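PDB 4P1N: Atg1 tMIT from Kluyveromyces marxianus, which forms part of a serine/threonine protein kinase essential for autophagy, in which it is required for the formation of autophagosomes and takes part in cytoplasm-to-vacuole transport. Local coordinates for residues B[162-165]-B[166-169]; B[180-184]-B[185-189]; B[254-257]-B[258-262]. One frame throughout, in Å; residues are numbered along the deposited sequence.

Interaction 1 (B[162-165]-B[166-169]); sequences LKLH and TLNQ
L164 and L167 meet through one methyl each, L164 CD1 lying 3.9 Å from L167 CD1, and this pair forms the closely packed side of the last turns of helix 137-170. L167 also reaches back over the preceding turn: its CD1 lies 3.9 Å from K163 CG, in the aliphatic part of that lysine. The two leucines lie three residues apart, and L164 is buried because K99, C102 and M103 of helix 95-129 press on it; K163 adds a contact with C102. Along the backbone, L167 N donates to K163 O at 3.0 Å and N168 N to L164 O at 2.9 Å. N168 CG stands opposite its own carbonyl carbon (chi1 -74°), which folds the amide back beside the turn below and sets N168 CG 3.5 Å from L164 O. Its OD1 accepts a hydrogen bond from K99. With an alanine here, the K99 ammonium is likely to be left without this amide oxygen, and the helix end without a polar tie to helix 95-129. The other side is looser and faces solvent. T166 OG1 makes a weak, 3.5 Å bond to L162 O, an acceptor already held by T166 N at 3.1 Å. Near the end of the helix, Q169 N makes a weak bond to H165 O with an N-H...O angle of 131°, and the Q169 side chain runs past that oxygen. One face packed against a neighbouring helix and the other turned to solvent is the amphipathic pattern typical of a MIT helical bundle.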
loop_
_atom_site.group_PDB
_atom_site.type_symbol
_atom_site.label_atom_id
_atom_site.label_comp_id
_atom_site.label_asym_id
_atom_site.label_seq_id
_atom_site.Cartn_x
_atom_site.Cartn_y
_atom_site.Cartn_z
ATOM N N LEU B 162 16.284 2.500 19.294
ATOM C CA LEU B 162 16.204 2.532 20.755
ATOM C C LEU B 162 16.777 1.245 21.311
ATOM O O LEU B 162 17.514 1.249 22.299
ATOM C CB LEU B 162 14.751 2.708 21.201
ATOM C CG LEU B 162 14.527 3.277 22.600
ATOM C CD1 LEU B 162 13.226 4.069 22.621
ATOM C CD2 LEU B 162 14.521 2.180 23.656
ATOM N N LYS B 163 16.457 0.139 20.660
ATOM C CA LYS B 163 17.077 -1.134 21.010
ATOM C C LYS B 163 18.603 -1.014 20.863
ATOM O O LYS B 163 19.354 -1.450 21.740
ATOM C CB LYS B 163 16.519 -2.269 20.157
ATOM C CG LYS B 163 17.064 -3.624 20.544
ATOM C CD LYS B 163 16.087 -4.761 20.271
ATOM C CE LYS B 163 16.189 -5.829 21.362
ATOM N NZ LYS B 163 15.150 -6.892 21.230
ATOM N N LEU B 164 19.057 -0.370 19.792
ATOM C CA LEU B 164 20.504 -0.238 19.572
ATOM C C LEU B 164 21.241 0.593 20.649
ATOM O O LEU B 164 22.316 0.193 21.091
ATOM C CB LEU B 164 20.828 0.256 18.163
ATOM C CG LEU B 164 21.443 -0.785 17.193
ATOM C CD1 LEU B 164 21.301 -2.248 17.609
ATOM C CD2 LEU B 164 20.872 -0.588 15.816
ATOM N N HIS B 165 20.654 1.718 21.061
ATOM C CA HIS B 165 21.144 2.485 22.215
ATOM C C HIS B 165 21.283 1.639 23.475
ATOM O O HIS B 165 22.258 1.777 24.229
ATOM C CB HIS B 165 20.197 3.632 22.544
ATOM C CG HIS B 165 20.592 4.931 21.931
ATOM N ND1 HIS B 165 19.797 5.597 21.025
ATOM C CD2 HIS B 165 21.697 5.692 22.098
ATOM C CE1 HIS B 165 20.397 6.713 20.658
ATOM N NE2 HIS B 165 21.550 6.796 21.294
ATOM N N THR B 166 20.274 0.811 23.725
ATOM C CA THR B 166 20.284 -0.110 24.857
ATOM C C THR B 166 21.497 -1.059 24.815
ATOM O O THR B 166 22.254 -1.168 25.798
ATOM C CB THR B 166 18.953 -0.887 24.923
ATOM O OG1 THR B 166 17.955 -0.024 25.485
ATOM C CG2 THR B 166 19.065 -2.160 25.775
ATOM N N LEU B 167 21.682 -1.708 23.669
ATOM C CA LEU B 167 22.738 -2.701 23.472
ATOM C C LEU B 167 24.141 -2.092 23.505
ATOM O O LEU B 167 25.057 -2.699 24.041
ATOM C CB LEU B 167 22.525 -3.440 22.142
ATOM C CG LEU B 167 21.362 -4.449 22.059
ATOM C CD1 LEU B 167 20.873 -4.608 20.628
ATOM C CD2 LEU B 167 21.745 -5.810 22.632
ATOM N N ASN B 168 24.309 -0.903 22.930
ATOM C CA ASN B 168 25.608 -0.235 22.924
ATOM C C ASN B 168 25.994 0.280 24.336
ATOM O O ASN B 168 27.160 0.572 24.597
ATOM C CB ASN B 168 25.634 0.916 21.903
ATOM C CG ASN B 168 25.719 0.431 20.446
ATOM O OD1 ASN B 168 26.257 -0.642 20.153
ATOM N ND2 ASN B 168 25.198 1.240 19.523
ATOM N N GLN B 169 25.003 0.367 25.227
ATOM C CA GLN B 169 25.203 0.695 26.645
ATOM C C GLN B 169 25.323 -0.530 27.566
ATOM O O GLN B 169 26.029 -0.472 28.579
ATOM C CB GLN B 169 24.029 1.550 27.151
ATOM C CG GLN B 169 24.170 3.039 26.888
ATOM C CD GLN B 169 23.016 3.843 27.466
ATOM O OE1 GLN B 169 21.853 3.497 27.260
ATOM N NE2 GLN B 169 23.330 4.922 28.193
#

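Interaction 2 (B[180-184]-B[185-189]); sequences PTIFV and EKLIY
F183 O faces the first turn of helix 184-204 and accepts weak bonds from K186 N (3.2 Å) and L187 N (3.3 Å), while V184 O takes the stronger, nearly straight bond from I188 N at 3.0 Å. F183 thus holds the N-cap position, although a phenylalanine has no polar side-chain atom with which to cap. E185 curls back toward this phenylalanine: an unusual chi1 (29°) and a bend at chi2 (-61°) together put its OE2 at the ring edge, near the ring plane, 3.7 Å from F183 CD2. Carboxylate and ring are turned steeply against each other, their planes 76° apart, and T181 CG2 lies over one face of the ring. V184 CG1 lies 3.5 Å from E185 OE2, the two side chains crossing at about a right angle. The other carboxylate oxygen, OE1, accepts a weak hydrogen bond from N234. Apolar contacts continue along the helix: V184 and I188 run side by side, with V184 CG2 3.7 Å from I188 CD1, and I188 goes on to pack against M222 and L226 of helix 209-227. I182 CG2 touches L187 CD2 at 4.1 Å, while I182 itself rests on K100, M103 and L107 of helix 95-129. K186 points its ammonium elsewhere, to salt bridges with D190 and with an acidic side chain of another protein's chain. The chemistry implies a helix start held by backbone bonds and hydrophobic packing, where a buried carboxylate beside the first turn would probably be favoured by the positive end of the helix dipole.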
loop_
_atom_site.group_PDB
_atom_site.type_symbol
_atom_site.label_atom_id
_atom_site.label_comp_id
_atom_site.label_asym_id
_atom_site.label_seq_id
_atom_site.Cartn_x
_atom_site.Cartn_y
_atom_site.Cartn_z
ATOM N N PRO B 180 33.226 -4.093 12.363
ATOM C CA PRO B 180 33.248 -3.707 10.948
ATOM C C PRO B 180 32.041 -2.827 10.642
ATOM O O PRO B 180 30.970 -3.108 11.166
ATOM C CB PRO B 180 33.132 -5.048 10.224
ATOM C CG PRO B 180 32.389 -5.925 11.179
ATOM C CD PRO B 180 32.846 -5.507 12.545
ATOM N N THR B 181 32.217 -1.764 9.853
ATOM C CA THR B 181 31.127 -0.822 9.599
ATOM C C THR B 181 30.140 -1.455 8.625
ATOM O O THR B 181 30.528 -2.000 7.597
ATOM C CB THR B 181 31.600 0.544 9.047
ATOM O OG1 THR B 181 32.339 1.242 10.050
ATOM C CG2 THR B 181 30.397 1.416 8.652
ATOM N N ILE B 182 28.866 -1.400 8.980
ATOM C CA ILE B 182 27.830 -1.964 8.161
ATOM C C ILE B 182 27.326 -0.866 7.268
ATOM O O ILE B 182 26.944 0.199 7.756
ATOM C CB ILE B 182 26.694 -2.549 8.986
ATOM C CG1 ILE B 182 27.244 -3.663 9.877
ATOM C CG2 ILE B 182 25.610 -3.096 8.048
ATOM C CD1 ILE B 182 26.287 -4.183 10.924
ATOM N N PHE B 183 27.400 -1.121 5.964
ATOM C CA PHE B 183 26.940 -0.221 4.931
ATOM C C PHE B 183 25.673 -0.820 4.318
ATOM O O PHE B 183 25.653 -1.988 3.892
ATOM C CB PHE B 183 27.964 -0.104 3.809
ATOM C CG PHE B 183 29.173 0.721 4.153
ATOM C CD1 PHE B 183 30.340 0.115 4.593
ATOM C CD2 PHE B 183 29.164 2.108 4.001
ATOM C CE1 PHE B 183 31.472 0.865 4.886
ATOM C CE2 PHE B 183 30.310 2.862 4.289
ATOM C CZ PHE B 183 31.455 2.234 4.733
ATOM N N VAL B 184 24.634 -0.003 4.214
ATOM C CA VAL B 184 23.411 -0.451 3.589
ATOM C C VAL B 184 23.667 -0.820 2.107
ATOM O O VAL B 184 23.009 -1.696 1.531
ATOM C CB VAL B 184 22.311 0.621 3.699
ATOM C CG1 VAL B 184 22.622 1.781 2.742
ATOM C CG2 VAL B 184 20.962 -0.021 3.365
ATOM N N GLU B 185 24.634 -0.184 1.462
ATOM C CA GLU B 185 24.732 -0.471 0.040
ATOM C C GLU B 185 25.348 -1.845 -0.221
ATOM O O GLU B 185 24.966 -2.517 -1.168
ATOM C CB GLU B 185 25.272 0.680 -0.825
ATOM C CG GLU B 185 26.206 1.670 -0.257
ATOM C CD GLU B 185 25.743 2.501 0.892
ATOM O OE1 GLU B 185 25.260 3.629 0.692
ATOM O OE2 GLU B 185 26.015 2.086 2.027
ATOM N N LYS B 186 26.171 -2.309 0.701
ATOM C CA LYS B 186 26.686 -3.659 0.649
ATOM C C LYS B 186 25.602 -4.717 0.888
ATOM O O LYS B 186 25.525 -5.713 0.183
ATOM C CB LYS B 186 27.798 -3.801 1.666
ATOM C CG LYS B 186 28.456 -5.158 1.635
ATOM C CD LYS B 186 28.458 -5.863 3.001
ATOM C CE LYS B 186 29.790 -6.565 3.243
ATOM N NZ LYS B 186 30.011 -7.645 2.235
ATOM N N LEU B 187 24.758 -4.487 1.883
ATOM C CA LEU B 187 23.534 -5.272 2.092
ATOM C C LEU B 187 22.696 -5.408 0.817
ATOM O O LEU B 187 22.337 -6.483 0.415
ATOM C CB LEU B 187 22.680 -4.584 3.168
ATOM C CG LEU B 187 22.623 -5.114 4.607
ATOM C CD1 LEU B 187 23.760 -6.057 4.939
ATOM C CD2 LEU B 187 22.486 -3.983 5.623
ATOM N N ILE B 188 22.360 -4.292 0.193
ATOM C CA ILE B 188 21.524 -4.335 -1.012
ATOM C C ILE B 188 22.227 -5.100 -2.150
ATOM O O ILE B 188 21.650 -5.988 -2.804
ATOM C CB ILE B 188 21.100 -2.896 -1.408
ATOM C CG1 ILE B 188 20.129 -2.334 -0.329
ATOM C CG2 ILE B 188 20.457 -2.917 -2.804
ATOM C CD1 ILE B 188 20.106 -0.798 -0.196
ATOM N N TYR B 189 23.492 -4.762 -2.368
ATOM C CA TYR B 189 24.318 -5.366 -3.445
ATOM C C TYR B 189 24.440 -6.871 -3.331
ATOM O O TYR B 189 24.114 -7.596 -4.278
ATOM C CB TYR B 189 25.685 -4.702 -3.425
ATOM C CG TYR B 189 26.734 -5.251 -4.376
ATOM C CD1 TYR B 189 26.666 -5.020 -5.734
ATOM C CD2 TYR B 189 27.826 -5.938 -3.889
ATOM C CE1 TYR B 189 27.664 -5.508 -6.599
ATOM C CE2 TYR B 189 28.830 -6.404 -4.733
ATOM C CZ TYR B 189 28.747 -6.197 -6.084
ATOM O OH TYR B 189 29.750 -6.687 -6.903
#

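Interaction 3 (B[254-257]-B[258-262]); sequences EMIR and KYVSS
E254 uses its two carboxylate oxygens on different neighbours of the outer surface, one on K258 in the next turn and the other in a salt bridge with R257. R257 NH1 meets E254 OE1 at 3.3 Å, with the oxygen at the guanidinium edge and approached on its anti side, 20° out of the carboxylate plane. The second oxygen lies against the aliphatic part of K258, where the bend at chi2 (-72°) brings K258 CD within 3.3 Å of E254 OE2. Further bends carry K258 NZ on, and it stops 4.2 Å from E254 OE2, beyond a salt bridge, although its charge would probably still favour the carboxylate. Beneath these groups run the i to i+4 backbone bonds, V260 N to I256 O at 2.9 Å, Y259 N to M255 O at 3.1 Å, K258 N to E254 O and S261 N to R257 O. The inward side is apolar. M255 and Y259 lie alongside each other and point the same way: M255 CG stands anti to its backbone N (chi1 -161°), and this puts it 3.8 Å from Y259 CE2. The ring also passes close to the backbone, with Y259 CD2 3.2 Å from M255 O. On the neighbouring face, I256 CG2 and V260 CG2 are 4.4 Å apart, and both residues pack on L223 and L227 of helix 209-227. Y259 sits against L193 of helix 184-204, and its OH makes a weak hydrogen bond with the backbone of another protein's chain. A charged outer stripe, with apolar faces turned to two partner helices, is typical of the third helix of a MIT three-helix bundle.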
loop_
_atom_site.group_PDB
_atom_site.type_symbol
_atom_site.label_atom_id
_atom_site.label_comp_id
_atom_site.label_asym_id
_atom_site.label_seq_id
_atom_site.Cartn_x
_atom_site.Cartn_y
_atom_site.Cartn_z
ATOM N N GLU B 254 30.095 1.775 -11.534
ATOM C CA GLU B 254 30.370 1.110 -12.808
ATOM C C GLU B 254 30.223 -0.421 -12.709
ATOM O O GLU B 254 29.673 -1.047 -13.597
ATOM C CB GLU B 254 31.757 1.519 -13.336
ATOM C CG GLU B 254 32.123 0.923 -14.691
ATOM C CD GLU B 254 30.983 0.977 -15.706
ATOM O OE1 GLU B 254 30.223 1.978 -15.724
ATOM O OE2 GLU B 254 30.848 0.009 -16.490
ATOM N N MET B 255 30.694 -1.016 -11.627
ATOM C CA MET B 255 30.467 -2.437 -11.393
ATOM C C MET B 255 28.969 -2.798 -11.268
ATOM O O MET B 255 28.513 -3.783 -11.859
ATOM C CB MET B 255 31.216 -2.857 -10.135
ATOM C CG MET B 255 31.457 -4.346 -10.011
ATOM S SD MET B 255 32.239 -4.769 -8.438
ATOM C CE MET B 255 33.873 -4.100 -8.680
ATOM N N ILE B 256 28.210 -2.008 -10.501
ATOM C CA ILE B 256 26.759 -2.209 -10.351
ATOM C C ILE B 256 26.063 -2.030 -11.696
ATOM O O ILE B 256 25.169 -2.812 -12.047
ATOM C CB ILE B 256 26.125 -1.274 -9.265
ATOM C CG1 ILE B 256 26.676 -1.615 -7.883
ATOM C CG2 ILE B 256 24.603 -1.407 -9.212
ATOM C CD1 ILE B 256 26.692 -0.463 -6.913
ATOM N N ARG B 257 26.481 -1.030 -12.464
ATOM C CA ARG B 257 25.959 -0.864 -13.813
ATOM C C ARG B 257 26.142 -2.136 -14.657
ATOM O O ARG B 257 25.240 -2.517 -15.402
ATOM C CB ARG B 257 26.614 0.325 -14.520
ATOM C CG ARG B 257 25.922 1.633 -14.237
ATOM C CD ARG B 257 26.433 2.762 -15.130
ATOM N NE ARG B 257 26.334 4.017 -14.395
ATOM C CZ ARG B 257 27.352 4.668 -13.841
ATOM N NH1 ARG B 257 28.600 4.222 -13.955
ATOM N NH2 ARG B 257 27.114 5.793 -13.174
ATOM N N LYS B 258 27.300 -2.784 -14.539
ATOM C CA LYS B 258 27.568 -3.992 -15.309
ATOM C C LYS B 258 26.595 -5.099 -14.905
ATOM O O LYS B 258 25.934 -5.702 -15.744
ATOM C CB LYS B 258 29.018 -4.471 -15.125
ATOM C CG LYS B 258 30.095 -3.455 -15.508
ATOM C CD LYS B 258 30.230 -3.236 -17.009
ATOM C CE LYS B 258 31.269 -4.160 -17.650
ATOM N NZ LYS B 258 32.633 -3.553 -17.734
ATOM N N TYR B 259 26.490 -5.349 -13.611
ATOM C CA TYR B 259 25.518 -6.340 -13.097
ATOM C C TYR B 259 24.095 -6.061 -13.514
ATOM O O TYR B 259 23.369 -6.980 -13.902
ATOM C CB TYR B 259 25.643 -6.478 -11.593
ATOM C CG TYR B 259 26.894 -7.231 -11.199
ATOM C CD1 TYR B 259 27.044 -8.552 -11.565
ATOM C CD2 TYR B 259 27.920 -6.625 -10.479
ATOM C CE1 TYR B 259 28.179 -9.267 -11.239
ATOM C CE2 TYR B 259 29.064 -7.335 -10.131
ATOM C CZ TYR B 259 29.174 -8.659 -10.528
ATOM O OH TYR B 259 30.245 -9.424 -10.220
ATOM N N VAL B 260 23.691 -4.798 -13.481
ATOM C CA VAL B 260 22.351 -4.423 -13.954
ATOM C C VAL B 260 22.159 -4.875 -15.392
ATOM O O VAL B 260 21.122 -5.469 -15.721
ATOM C CB VAL B 260 22.085 -2.901 -13.859
ATOM C CG1 VAL B 260 20.898 -2.494 -14.720
ATOM C CG2 VAL B 260 21.826 -2.510 -12.417
ATOM N N SER B 261 23.163 -4.610 -16.227
ATOM C CA SER B 261 23.122 -4.996 -17.634
ATOM C C SER B 261 22.952 -6.474 -17.827
ATOM O O SER B 261 22.093 -6.898 -18.567
ATOM C CB SER B 261 24.392 -4.558 -18.384
ATOM O OG SER B 261 24.342 -3.180 -18.672
ATOM N N SER B 262 23.773 -7.266 -17.167
ATOM C CA SER B 262 23.706 -8.720 -17.331
ATOM C C SER B 262 22.443 -9.322 -16.747
ATOM O O SER B 262 21.849 -10.224 -17.341
ATOM C CB SER B 262 24.948 -9.383 -16.734
ATOM O OG SER B 262 24.794 -9.600 -15.366
#

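In the fold
The three contacts follow one another along the chain. Interaction 1 belongs to the first MIT region of the sequence and interaction 2 to the second; their centres lie 20 Å apart and their nearest atoms about 8 Å, so they do not touch, yet both lean on helix 95-129. Interactions 2 and 3 share the second MIT region and meet directly: Y189 OH approaches Y259 CE2 at 3.4 Å and M255 SD at 3.5 Å. Around Y189 and Y259, helices 184-204 and 250-273 together receive another protein's chain, whose backbone is met by Y189 OH through a hydrogen bond and by Y259 OH through a weak one. Interactions 1 and 3, 37 Å apart between centres, lie on opposite sides of the chain's centre.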